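Gamma-glutamyl-gamma-aminobutyraldehyde dehydrogenase (Burkholderia cenocepacia, PDB 4LIH) probably catalyses the NAD(P)+-dependent oxidation of aldehydes to carboxylic acids, with gamma-glutamyl-gamma-aminobutyraldehyde as its likely substrate. Local coordinates at residues S49-G53 / T384-Y388; A117-D123 / F302-G306; S36-H40 / A60-D66; K20-I26 / L111-L115. One frame throughout, in Å; residues are numbered along the deposited sequence.

Contact 1: residues S49-G53 / T384-Y388; sequences SPIDG and TGGFY
The Y388 hydroxyl and the F387 ring lie against the backbone of I51 and P50. In the aldehyde dehydrogenase fold this joins the connection between strands 44-48 and 55-60 to the loop that enters strand 388-395, a strand of the large sheet of the catalytic domain. The two aromatic side chains do different work. The Y388 ring crosses the I51 side chain obliquely and presents its edge to I51 O. Its hydroxyl donates to that oxygen at 2.7 Å (Y388 OH to I51 O), within the carbonyl plane and on a lone pair, while I51 CG2 lies 3.6 Å from Y388 OH. CG anti to the carbonyl carbon (chi1 -60°) places the hydroxyl by I51. F387 is held mainly by its main chain: F387 N donates to P50 O at 3.3 Å, and F387 CD2 lies 3.8 Å from P50 O, with P50 CB a looser neighbour. Lacking side chains, G385 and G386 let the loops close until D52 CA and G386 CA are 3.9 Å apart. Here D52 CB lies 3.4 Å from T384 O, whereas the carboxylate turns off to a salt bridge with R54. An ST turn shapes the 384-388 loop: T384 OG1 accepts from G386 N and is also bonded to N381 O. The same glycine points its CA hydrogen at I51 O, with G386 CA and I51 O 3.2 Å apart.

Contact 2: residues A117-D123 / F302-G306; sequences AGKPIGD and FYNMG
Residues 302-306, at the end of helix 290-302, open the cysteine signature of aldehyde dehydrogenases, and Y303, N304 and M305 meet the short link between helices 106-117 and 121-142. K119 bends at both of its outer torsions and slants across the N304 amide. K119 NZ donates to N304 OD1 at 3.0 Å from 40° above the carbonyl plane, not on a lone pair, and K119 CG lies 3.4 Å from the same oxygen. The ammonium has its strongest partner in N176 O and also forms a salt bridge with D128, while N304 ND2 donates to N176 O and E307 O. D123 and Y303 approach from opposite directions, with carboxylate and ring planes 38° apart and D123 OD2 3.2 Å from Y303 CE1. Water carries the polar link from D123: one molecule donates to D123 OD2 (2.8 Å) and N304 OD1 (2.6 Å), and a second accepts from N304 N close to D123 OD2, its donation to that oxygen being doubtful. M305 bends its chain so that CE lies 3.6 Å from G118 O, and SD faces P120 CD tip to tip. The bonds at N304 OD1 and ND2 should together fix the rotation of its amide; the nearby ammonium would probably polarise that amide, and the salt bridge to D128 would probably favour the charged form of K119.

Contact 3: residues S36-H40 / A60-D66; sequences SRDAH and ADCGEAD
D66 and H40 are the polar partners of this contact, and the aspartate can be followed outward from its first bond. D66 CB springs from the opening turn of helix 64-80, aimed at the 36-40 segment, and with chi1 at -46° CG stands beside D66's own backbone N, anti to its carbonyl carbon. D66 CG lies 3.5 Å from H40 N and 4.0 Å from A39 CA. From there the carboxylate splits its duties. OD1 uses its syn lone pair to accept from the backbone of H40, with H40 N 2.9 Å from D66 OD1, and takes a second proton from a water that also donates to D38 O. OD2 has only a weak share in the H40 N-H, but its anti lone pair receives G63 N nearly straight, at 3.2 Å between G63 N and D66 OD2. G63 is the N-cap and D66 the third residue of the helix, so this is the N3-to-N-cap half of a capping box; glycine has no side chain to return the bond. A further water donates to OD2 and to H40 O, closing a bridge around the histidine backbone. One residue back, A65 CB lies over a face of the H40 imidazole, 4.2 Å from its centroid and 27° off the ring normal, in a CH-pi contact. A39 CB meets D61 O at 3.6 Å and A60 CB at 4.0 Å, with C62 SG a looser neighbour.

Contact 4: residues K20-I26 / L111-L115; sequences KAASLEI and LLETL
L115 and L111, which both face the 20-26 segment, share the shortest polar bond inside the two segments, L115 N to L111 O at 2.9 Å, within helix 106-117. L115 O in turn accepts from the S49 hydroxyl. Between the two segments no hydrogen bond forms and the meeting is wholly apolar. L24 CD2 meets three leucines. It ends tip to tip with the L115 side chain, 3.8 Å from L115 CD1, lies equally near L112 CD2 as those two chains pass at a slant, and has L111 CD2 slightly farther off at 4.0 Å. With CG opposite the backbone N (chi1 -168°), the L24 torsion carries CD2 to the leucine methyls. In this way the N-terminal segment lies on helix 106-117 of the aldehyde dehydrogenase fold, at the place where helix 14-23 stops: L24 is the first residue to leave helical geometry, and the chain continues to strand 30-32. Within that last turn S23 OG donates to K20 O at 3.1 Å, from a position tilted 28° off the carbonyl plane. K20 itself touches with its aliphatic part: its chain lies askew across L111, and K20 CD and L111 CD2 form a close carbon pair at 3.5 Å, before the ammonium end bends away. A21 CB sits beyond, 4.3 Å from L111 CD1 and slightly farther from L115 CD1. I26 and L112 run antiparallel past each other, I26 CG1 lying 4.2 Å from L112 CD2; both side chains also touch L206 of helix 206-218.

How the contacts relate
Contact 2 is the most buried, with its centre about 13 Å from the centre of the chain; contacts 1, 3 and 4 lie about 22 to 25 Å out and are only partly buried. Contacts 1, 2 and 4 meet around the end of helix 106-117: S49 OG bonds L115 O, T114 OG1 bonds K119 O, and P50 packs on A117 and G118. Contact 3 touches none of them. Chemistry varies with place: water and a lysine join the buried helix ends of contact 2, a tyrosine hydroxyl and a backbone amide join the loops of contact 1, a helix-capping carboxylate dominates contact 3, and contact 4 is purely apolar across its segments.

Contact 1: residues S49-G53 / T384-Y388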
loop_
_atom_site.group_PDB
_atom_site.type_symbol
_atom_site.label_atom_id
_atom_site.label_comp_id
_atom_site.label_asym_id
_atom_site.label_seq_id
_atom_site.Cartn_x
_atom_site.Cartn_y
_atom_site.Cartn_z
ATOM N N SER A 49 12.187 44.618 10.892
ATOM C CA SER A 49 11.722 44.375 9.546
ATOM C C SER A 49 12.827 44.628 8.533
ATOM O O SER A 49 13.456 45.683 8.551
ATOM C CB SER A 49 10.568 45.315 9.230
ATOM O OG SER A 49 9.983 44.983 7.998
ATOM N N PRO A 50 13.010 43.696 7.600
ATOM C CA PRO A 50 13.947 43.876 6.503
ATOM C C PRO A 50 13.559 44.942 5.487
ATOM O O PRO A 50 14.392 45.363 4.692
ATOM C CB PRO A 50 13.953 42.515 5.793
ATOM C CG PRO A 50 13.198 41.560 6.648
ATOM C CD PRO A 50 12.454 42.329 7.680
ATOM N N ILE A 51 12.317 45.374 5.521
ATOM C CA ILE A 51 11.808 46.284 4.530
ATOM C C ILE A 51 12.543 47.602 4.683
ATOM O O ILE A 51 12.992 48.193 3.693
ATOM C CB ILE A 51 10.289 46.520 4.711
ATOM C CG1 ILE A 51 9.532 45.190 4.448
ATOM C CG2 ILE A 51 9.799 47.624 3.766
ATOM C CD1 ILE A 51 8.079 45.211 4.925
ATOM N N ASP A 52 12.657 48.031 5.937
ATOM C CA ASP A 52 13.171 49.368 6.228
ATOM C C ASP A 52 13.882 49.477 7.560
ATOM O O ASP A 52 14.231 50.582 7.984
ATOM C CB ASP A 52 12.015 50.378 6.131
ATOM C CG ASP A 52 10.910 50.129 7.147
ATOM O OD1 ASP A 52 11.004 49.164 7.958
ATOM O OD2 ASP A 52 9.941 50.932 7.123
ATOM N N GLY A 53 14.130 48.353 8.227
ATOM C CA GLY A 53 14.753 48.379 9.565
ATOM C C GLY A 53 13.864 48.750 10.761
ATOM O O GLY A 53 14.361 48.830 11.885
ATOM N N THR A 384 16.482 53.295 2.000
ATOM C CA THR A 384 15.235 52.914 2.664
ATOM C C THR A 384 15.458 52.391 4.075
ATOM O O THR A 384 14.516 52.281 4.849
ATOM C CB THR A 384 14.499 51.802 1.893
ATOM O OG1 THR A 384 15.332 50.640 1.835
ATOM C CG2 THR A 384 14.108 52.281 0.504
ATOM N N GLY A 385 16.696 52.033 4.393
ATOM C CA GLY A 385 17.015 51.336 5.629
ATOM C C GLY A 385 16.827 49.810 5.544
ATOM O O GLY A 385 17.155 49.088 6.490
ATOM N N GLY A 386 16.319 49.321 4.418
ATOM C CA GLY A 386 16.165 47.874 4.199
ATOM C C GLY A 386 17.243 47.286 3.302
ATOM O O GLY A 386 18.155 47.993 2.849
ATOM N N PHE A 387 17.122 45.988 3.022
ATOM C CA PHE A 387 18.207 45.210 2.431
ATOM C C PHE A 387 17.773 44.622 1.102
ATOM O O PHE A 387 16.927 43.777 1.072
ATOM C CB PHE A 387 18.603 44.134 3.420
ATOM C CG PHE A 387 18.865 44.689 4.791
ATOM C CD1 PHE A 387 19.993 45.442 5.007
ATOM C CD2 PHE A 387 17.955 44.538 5.812
ATOM C CE1 PHE A 387 20.249 46.002 6.247
ATOM C CE2 PHE A 387 18.192 45.075 7.044
ATOM C CZ PHE A 387 19.320 45.820 7.273
ATOM N N TYR A 388 18.361 45.120 0.013
ATOM C CA TYR A 388 17.885 44.851 -1.354
ATOM C C TYR A 388 19.071 44.688 -2.316
ATOM O O TYR A 388 20.051 45.417 -2.213
ATOM C CB TYR A 388 17.005 45.985 -1.848
ATOM C CG TYR A 388 15.763 46.248 -1.023
ATOM C CD1 TYR A 388 14.579 45.545 -1.240
ATOM C CD2 TYR A 388 15.779 47.185 -0.034
ATOM C CE1 TYR A 388 13.451 45.786 -0.483
ATOM C CE2 TYR A 388 14.644 47.456 0.723
ATOM C CZ TYR A 388 13.500 46.741 0.526
ATOM O OH TYR A 388 12.374 47.037 1.289
#

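Contact 2: residues A117-D123 / F302-G306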
loop_
_atom_site.group_PDB
_atom_site.type_symbol
_atom_site.label_atom_id
_atom_site.label_comp_id
_atom_site.label_asym_id
_atom_site.label_seq_id
_atom_site.Cartn_x
_atom_site.Cartn_y
_atom_site.Cartn_z
ATOM N N ALA A 117 9.833 39.072 7.486
ATOM C CA ALA A 117 10.865 38.368 6.705
ATOM C C ALA A 117 11.165 39.005 5.349
ATOM O O ALA A 117 12.045 38.523 4.661
ATOM C CB ALA A 117 10.446 36.923 6.515
ATOM N N GLY A 118 10.420 40.060 4.981
ATOM C CA GLY A 118 10.674 40.861 3.758
ATOM C C GLY A 118 10.140 40.250 2.480
ATOM O O GLY A 118 10.484 40.679 1.384
ATOM N N LYS A 119 9.305 39.232 2.634
ATOM C CA LYS A 119 8.725 38.476 1.539
ATOM C C LYS A 119 7.546 39.178 0.861
ATOM O O LYS A 119 6.621 39.595 1.548
ATOM C CB LYS A 119 8.277 37.143 2.117
ATOM C CG LYS A 119 9.430 36.269 2.607
ATOM C CD LYS A 119 8.891 35.161 3.531
ATOM C CE LYS A 119 7.920 34.218 2.844
ATOM N NZ LYS A 119 8.596 33.117 2.101
ATOM N N PRO A 120 7.557 39.300 -0.487
ATOM C CA PRO A 120 6.466 40.038 -1.125
ATOM C C PRO A 120 5.055 39.632 -0.608
ATOM O O PRO A 120 4.769 38.434 -0.432
ATOM C CB PRO A 120 6.641 39.679 -2.606
ATOM C CG PRO A 120 8.127 39.484 -2.771
ATOM C CD PRO A 120 8.529 38.790 -1.472
ATOM N N ILE A 121 4.165 40.617 -0.429
ATOM C CA ILE A 121 2.811 40.381 -0.007
ATOM C C ILE A 121 2.008 39.591 -1.067
ATOM O O ILE A 121 1.120 38.829 -0.709
ATOM C CB ILE A 121 2.104 41.730 0.406
ATOM C CG1 ILE A 121 0.763 41.486 1.127
ATOM C CG2 ILE A 121 1.920 42.641 -0.779
ATOM C CD1 ILE A 121 0.902 40.941 2.548
ATOM N N GLY A 122 2.363 39.737 -2.343
ATOM C CA GLY A 122 1.742 38.974 -3.420
ATOM C C GLY A 122 2.099 37.479 -3.272
ATOM O O GLY A 122 1.352 36.595 -3.710
ATOM N N ASP A 123 3.256 37.196 -2.684
ATOM C CA ASP A 123 3.699 35.839 -2.392
ATOM C C ASP A 123 3.066 35.250 -1.124
ATOM O O ASP A 123 2.565 34.107 -1.114
ATOM C CB ASP A 123 5.243 35.819 -2.240
ATOM C CG ASP A 123 6.022 36.107 -3.576
ATOM O OD1 ASP A 123 5.422 36.203 -4.676
ATOM O OD2 ASP A 123 7.288 36.139 -3.529
ATOM N N PHE A 302 15.121 33.594 -8.434
ATOM C CA PHE A 302 14.813 34.930 -7.958
ATOM C C PHE A 302 13.560 34.982 -7.097
ATOM O O PHE A 302 13.425 35.921 -6.322
ATOM C CB PHE A 302 14.704 35.920 -9.151
ATOM C CG PHE A 302 15.931 35.958 -10.033
ATOM C CD1 PHE A 302 17.193 35.909 -9.507
ATOM C CD2 PHE A 302 15.801 36.069 -11.401
ATOM C CE1 PHE A 302 18.320 35.935 -10.320
ATOM C CE2 PHE A 302 16.903 36.091 -12.199
ATOM C CZ PHE A 302 18.175 36.038 -11.651
ATOM N N TYR A 303 12.672 33.992 -7.214
ATOM C CA TYR A 303 11.543 33.835 -6.305
ATOM C C TYR A 303 11.993 33.773 -4.821
ATOM O O TYR A 303 12.924 33.075 -4.474
ATOM C CB TYR A 303 10.687 32.587 -6.626
ATOM C CG TYR A 303 9.498 32.533 -5.682
ATOM C CD1 TYR A 303 8.393 33.310 -5.932
ATOM C CD2 TYR A 303 9.490 31.744 -4.550
ATOM C CE1 TYR A 303 7.307 33.319 -5.091
ATOM C CE2 TYR A 303 8.387 31.752 -3.691
ATOM C CZ TYR A 303 7.313 32.566 -4.006
ATOM O OH TYR A 303 6.193 32.683 -3.269
ATOM N N ASN A 304 11.306 34.507 -3.961
ATOM C CA ASN A 304 11.716 34.649 -2.558
ATOM C C ASN A 304 13.148 35.105 -2.383
ATOM O O ASN A 304 13.860 34.698 -1.482
ATOM C CB ASN A 304 11.502 33.332 -1.817
ATOM C CG ASN A 304 11.187 33.540 -0.378
ATOM O OD1 ASN A 304 10.298 34.295 -0.054
ATOM N ND2 ASN A 304 11.928 32.885 0.501
ATOM N N MET A 305 13.592 35.949 -3.296
ATOM C CA MET A 305 14.945 36.488 -3.241
ATOM C C MET A 305 16.085 35.454 -3.307
ATOM O O MET A 305 17.153 35.693 -2.765
ATOM C CB MET A 305 15.107 37.322 -1.958
ATOM C CG MET A 305 14.135 38.497 -1.840
ATOM S SD MET A 305 12.361 38.144 -1.505
ATOM C CE MET A 305 12.345 37.869 0.262
ATOM N N GLY A 306 15.868 34.296 -3.902
ATOM C CA GLY A 306 16.928 33.241 -3.958
ATOM C C GLY A 306 17.130 32.548 -2.630
ATOM O O GLY A 306 17.996 31.702 -2.503
HETATM O O HOH W 1 6.894 32.850 -0.773
HETATM O O HOH W 2 8.054 35.321 -0.950
HETATM O O HOH W 3 9.544 36.478 -4.610
#

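Contact 3: residues S36-H40 / A60-D66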
loop_
_atom_site.group_PDB
_atom_site.type_symbol
_atom_site.label_atom_id
_atom_site.label_comp_id
_atom_site.label_asym_id
_atom_site.label_seq_id
_atom_site.Cartn_x
_atom_site.Cartn_y
_atom_site.Cartn_z
ATOM N N SER A 36 -0.092 32.799 26.336
ATOM C CA SER A 36 1.033 33.670 26.069
ATOM C C SER A 36 1.834 33.890 27.362
ATOM O O SER A 36 1.252 33.979 28.444
ATOM C CB SER A 36 0.589 34.997 25.441
ATOM O OG SER A 36 -0.099 34.765 24.235
ATOM N N ARG A 37 3.165 33.911 27.257
ATOM C CA ARG A 37 4.035 34.122 28.420
ATOM C C ARG A 37 5.204 34.972 28.038
ATOM O O ARG A 37 5.758 34.803 26.940
ATOM C CB ARG A 37 4.618 32.802 28.910
ATOM C CG ARG A 37 3.642 31.829 29.499
ATOM C CD ARG A 37 4.427 30.617 29.979
ATOM N NE ARG A 37 3.538 29.554 30.429
ATOM C CZ ARG A 37 3.941 28.510 31.145
ATOM N NH1 ARG A 37 5.204 28.407 31.528
ATOM N NH2 ARG A 37 3.066 27.589 31.510
ATOM N N ASP A 38 5.625 35.856 28.943
ATOM C CA ASP A 38 6.912 36.513 28.755
ATOM C C ASP A 38 7.999 35.467 28.984
ATOM O O ASP A 38 7.747 34.468 29.657
ATOM C CB ASP A 38 7.075 37.697 29.717
ATOM C CG ASP A 38 6.128 38.839 29.390
ATOM O OD1 ASP A 38 5.939 39.144 28.192
ATOM O OD2 ASP A 38 5.551 39.403 30.342
ATOM N N ALA A 39 9.186 35.680 28.406
ATOM C CA ALA A 39 10.356 34.846 28.712
ATOM C C ALA A 39 10.813 35.099 30.153
ATOM O O ALA A 39 10.649 36.196 30.674
ATOM C CB ALA A 39 11.489 35.157 27.776
ATOM N N HIS A 40 11.411 34.076 30.766
ATOM C CA HIS A 40 11.800 34.114 32.159
ATOM C C HIS A 40 12.785 35.246 32.363
ATOM O O HIS A 40 13.767 35.381 31.615
ATOM C CB HIS A 40 12.424 32.778 32.565
ATOM C CG HIS A 40 12.760 32.675 34.019
ATOM N ND1 HIS A 40 11.813 32.436 34.988
ATOM C CD2 HIS A 40 13.947 32.760 34.666
ATOM C CE1 HIS A 40 12.396 32.374 36.173
ATOM N NE2 HIS A 40 13.691 32.577 36.008
ATOM N N ALA A 60 9.641 37.697 22.957
ATOM C CA ALA A 60 10.244 36.906 24.027
ATOM C C ALA A 60 11.574 36.288 23.563
ATOM O O ALA A 60 11.613 35.674 22.553
ATOM C CB ALA A 60 9.281 35.822 24.470
ATOM N N ASP A 61 12.636 36.455 24.343
ATOM C CA ASP A 61 13.899 35.785 24.079
ATOM C C ASP A 61 14.113 34.600 25.039
ATOM O O ASP A 61 14.700 34.755 26.135
ATOM C CB ASP A 61 15.050 36.767 24.184
ATOM C CG ASP A 61 16.365 36.124 23.832
ATOM O OD1 ASP A 61 16.452 35.488 22.760
ATOM O OD2 ASP A 61 17.294 36.256 24.636
ATOM N N CYS A 62 13.656 33.407 24.618
ATOM C CA CYS A 62 13.633 32.277 25.523
ATOM C C CYS A 62 14.973 31.648 25.797
ATOM O O CYS A 62 15.867 31.586 24.955
ATOM C CB CYS A 62 12.620 31.206 25.075
ATOM S SG CYS A 62 10.924 31.840 25.149
ATOM N N GLY A 63 15.096 31.169 27.019
ATOM C CA GLY A 63 16.253 30.404 27.437
ATOM C C GLY A 63 15.806 29.099 28.046
ATOM O O GLY A 63 14.712 28.591 27.755
ATOM N N GLU A 64 16.671 28.522 28.877
ATOM C CA GLU A 64 16.405 27.199 29.406
ATOM C C GLU A 64 15.152 27.087 30.264
ATOM O O GLU A 64 14.417 26.096 30.164
ATOM C CB GLU A 64 17.649 26.641 30.122
ATOM C CG GLU A 64 17.580 25.139 30.236
ATOM C CD GLU A 64 18.855 24.494 30.701
ATOM O OE1 GLU A 64 19.975 25.004 30.399
ATOM O OE2 GLU A 64 18.702 23.455 31.382
ATOM N N ALA A 65 14.834 28.080 31.082
ATOM C CA ALA A 65 13.656 27.918 31.927
ATOM C C ALA A 65 12.447 27.724 31.041
ATOM O O ALA A 65 11.608 26.857 31.291
ATOM C CB ALA A 65 13.440 29.114 32.855
ATOM N N ASP A 66 12.375 28.533 29.990
ATOM C CA ASP A 66 11.213 28.519 29.087
ATOM C C ASP A 66 11.142 27.284 28.197
ATOM O O ASP A 66 10.065 26.741 27.998
ATOM C CB ASP A 66 11.191 29.775 28.214
ATOM C CG ASP A 66 11.449 31.047 29.011
ATOM O OD1 ASP A 66 10.557 31.463 29.711
ATOM O OD2 ASP A 66 12.560 31.612 28.963
HETATM O O HOH W 4 7.627 31.716 29.656
HETATM O O HOH W 5 14.216 33.047 30.073
#

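Contact 4: residues K20-I26 / L111-L115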
loop_
_atom_site.group_PDB
_atom_site.type_symbol
_atom_site.label_atom_id
_atom_site.label_comp_id
_atom_site.label_asym_id
_atom_site.label_seq_id
_atom_site.Cartn_x
_atom_site.Cartn_y
_atom_site.Cartn_z
ATOM N N LYS A 20 -3.129 48.764 7.137
ATOM C CA LYS A 20 -3.190 47.619 8.038
ATOM C C LYS A 20 -1.902 47.505 8.898
ATOM O O LYS A 20 -1.988 47.279 10.083
ATOM C CB LYS A 20 -3.457 46.355 7.234
ATOM C CG LYS A 20 -3.871 45.150 8.070
ATOM C CD LYS A 20 -3.925 43.871 7.241
ATOM C CE LYS A 20 -4.890 43.961 6.067
ATOM N NZ LYS A 20 -6.337 43.977 6.441
ATOM N N ALA A 21 -0.724 47.692 8.308
ATOM C CA ALA A 21 0.528 47.635 9.082
ATOM C C ALA A 21 0.548 48.673 10.247
ATOM O O ALA A 21 1.034 48.386 11.352
ATOM C CB ALA A 21 1.733 47.818 8.160
ATOM N N ALA A 22 -0.023 49.848 10.002
ATOM C CA ALA A 22 -0.110 50.916 11.000
ATOM C C ALA A 22 -1.050 50.607 12.187
ATOM O O ALA A 22 -0.799 51.056 13.297
ATOM C CB ALA A 22 -0.532 52.209 10.327
ATOM N N SER A 23 -2.132 49.880 11.943
ATOM C CA SER A 23 -3.086 49.505 12.977
ATOM C C SER A 23 -2.782 48.130 13.607
ATOM O O SER A 23 -3.393 47.721 14.587
ATOM C CB SER A 23 -4.486 49.458 12.367
ATOM O OG SER A 23 -4.532 48.435 11.378
ATOM N N LEU A 24 -1.848 47.404 13.030
ATOM C CA LEU A 24 -1.613 46.028 13.439
ATOM C C LEU A 24 -1.086 45.942 14.884
ATOM O O LEU A 24 -0.088 46.540 15.205
ATOM C CB LEU A 24 -0.607 45.394 12.472
ATOM C CG LEU A 24 -0.430 43.878 12.560
ATOM C CD1 LEU A 24 -1.716 43.166 12.216
ATOM C CD2 LEU A 24 0.703 43.445 11.636
ATOM N N GLU A 25 -1.779 45.191 15.735
ATOM C CA GLU A 25 -1.279 44.813 17.057
ATOM C C GLU A 25 -0.454 43.524 16.914
ATOM O O GLU A 25 -0.995 42.504 16.508
ATOM C CB GLU A 25 -2.445 44.539 18.020
ATOM C CG GLU A 25 -3.460 45.665 18.150
ATOM C CD GLU A 25 -3.007 46.785 19.069
ATOM O OE1 GLU A 25 -1.784 46.928 19.328
ATOM O OE2 GLU A 25 -3.886 47.564 19.532
ATOM N N ILE A 26 0.824 43.546 17.255
ATOM C CA ILE A 26 1.693 42.365 17.048
ATOM C C ILE A 26 1.942 41.705 18.401
ATOM O O ILE A 26 2.451 42.352 19.321
ATOM C CB ILE A 26 3.055 42.761 16.455
ATOM C CG1 ILE A 26 2.891 43.391 15.071
ATOM C CG2 ILE A 26 3.972 41.532 16.375
ATOM C CD1 ILE A 26 4.168 43.858 14.405
ATOM N N LEU A 111 0.454 39.533 6.205
ATOM C CA LEU A 111 1.123 40.822 6.502
ATOM C C LEU A 111 2.225 40.664 7.557
ATOM O O LEU A 111 3.292 41.245 7.435
ATOM C CB LEU A 111 0.086 41.898 6.872
ATOM C CG LEU A 111 0.637 43.278 7.327
ATOM C CD1 LEU A 111 1.344 44.014 6.187
ATOM C CD2 LEU A 111 -0.510 44.109 7.872
ATOM N N LEU A 112 1.985 39.860 8.591
ATOM C CA LEU A 112 3.013 39.546 9.567
ATOM C C LEU A 112 4.247 38.929 8.912
ATOM O O LEU A 112 5.361 39.358 9.220
ATOM C CB LEU A 112 2.487 38.588 10.636
ATOM C CG LEU A 112 1.492 39.155 11.604
ATOM C CD1 LEU A 112 0.853 38.016 12.381
ATOM C CD2 LEU A 112 2.213 40.110 12.562
ATOM N N GLU A 113 4.041 37.966 8.006
ATOM C CA GLU A 113 5.137 37.286 7.301
ATOM C C GLU A 113 5.956 38.225 6.428
ATOM O O GLU A 113 7.175 38.082 6.349
ATOM C CB GLU A 113 4.593 36.139 6.403
ATOM C CG GLU A 113 5.622 35.078 5.965
ATOM C CD GLU A 113 5.836 34.034 7.046
ATOM O OE1 GLU A 113 5.827 34.378 8.234
ATOM O OE2 GLU A 113 5.935 32.856 6.731
ATOM N N THR A 114 5.262 39.125 5.735
ATOM C CA THR A 114 5.867 40.108 4.815
ATOM C C THR A 114 6.647 41.153 5.637
ATOM O O THR A 114 7.766 41.475 5.294
ATOM C CB THR A 114 4.786 40.799 3.941
ATOM O OG1 THR A 114 4.291 39.885 2.940
ATOM C CG2 THR A 114 5.313 42.057 3.273
ATOM N N LEU A 115 6.066 41.629 6.744
ATOM C CA LEU A 115 6.809 42.535 7.644
ATOM C C LEU A 115 8.044 41.935 8.289
ATOM O O LEU A 115 9.084 42.582 8.353
ATOM C CB LEU A 115 5.897 43.052 8.767
ATOM C CG LEU A 115 4.760 43.931 8.277
ATOM C CD1 LEU A 115 3.745 44.142 9.418
ATOM C CD2 LEU A 115 5.278 45.247 7.733
#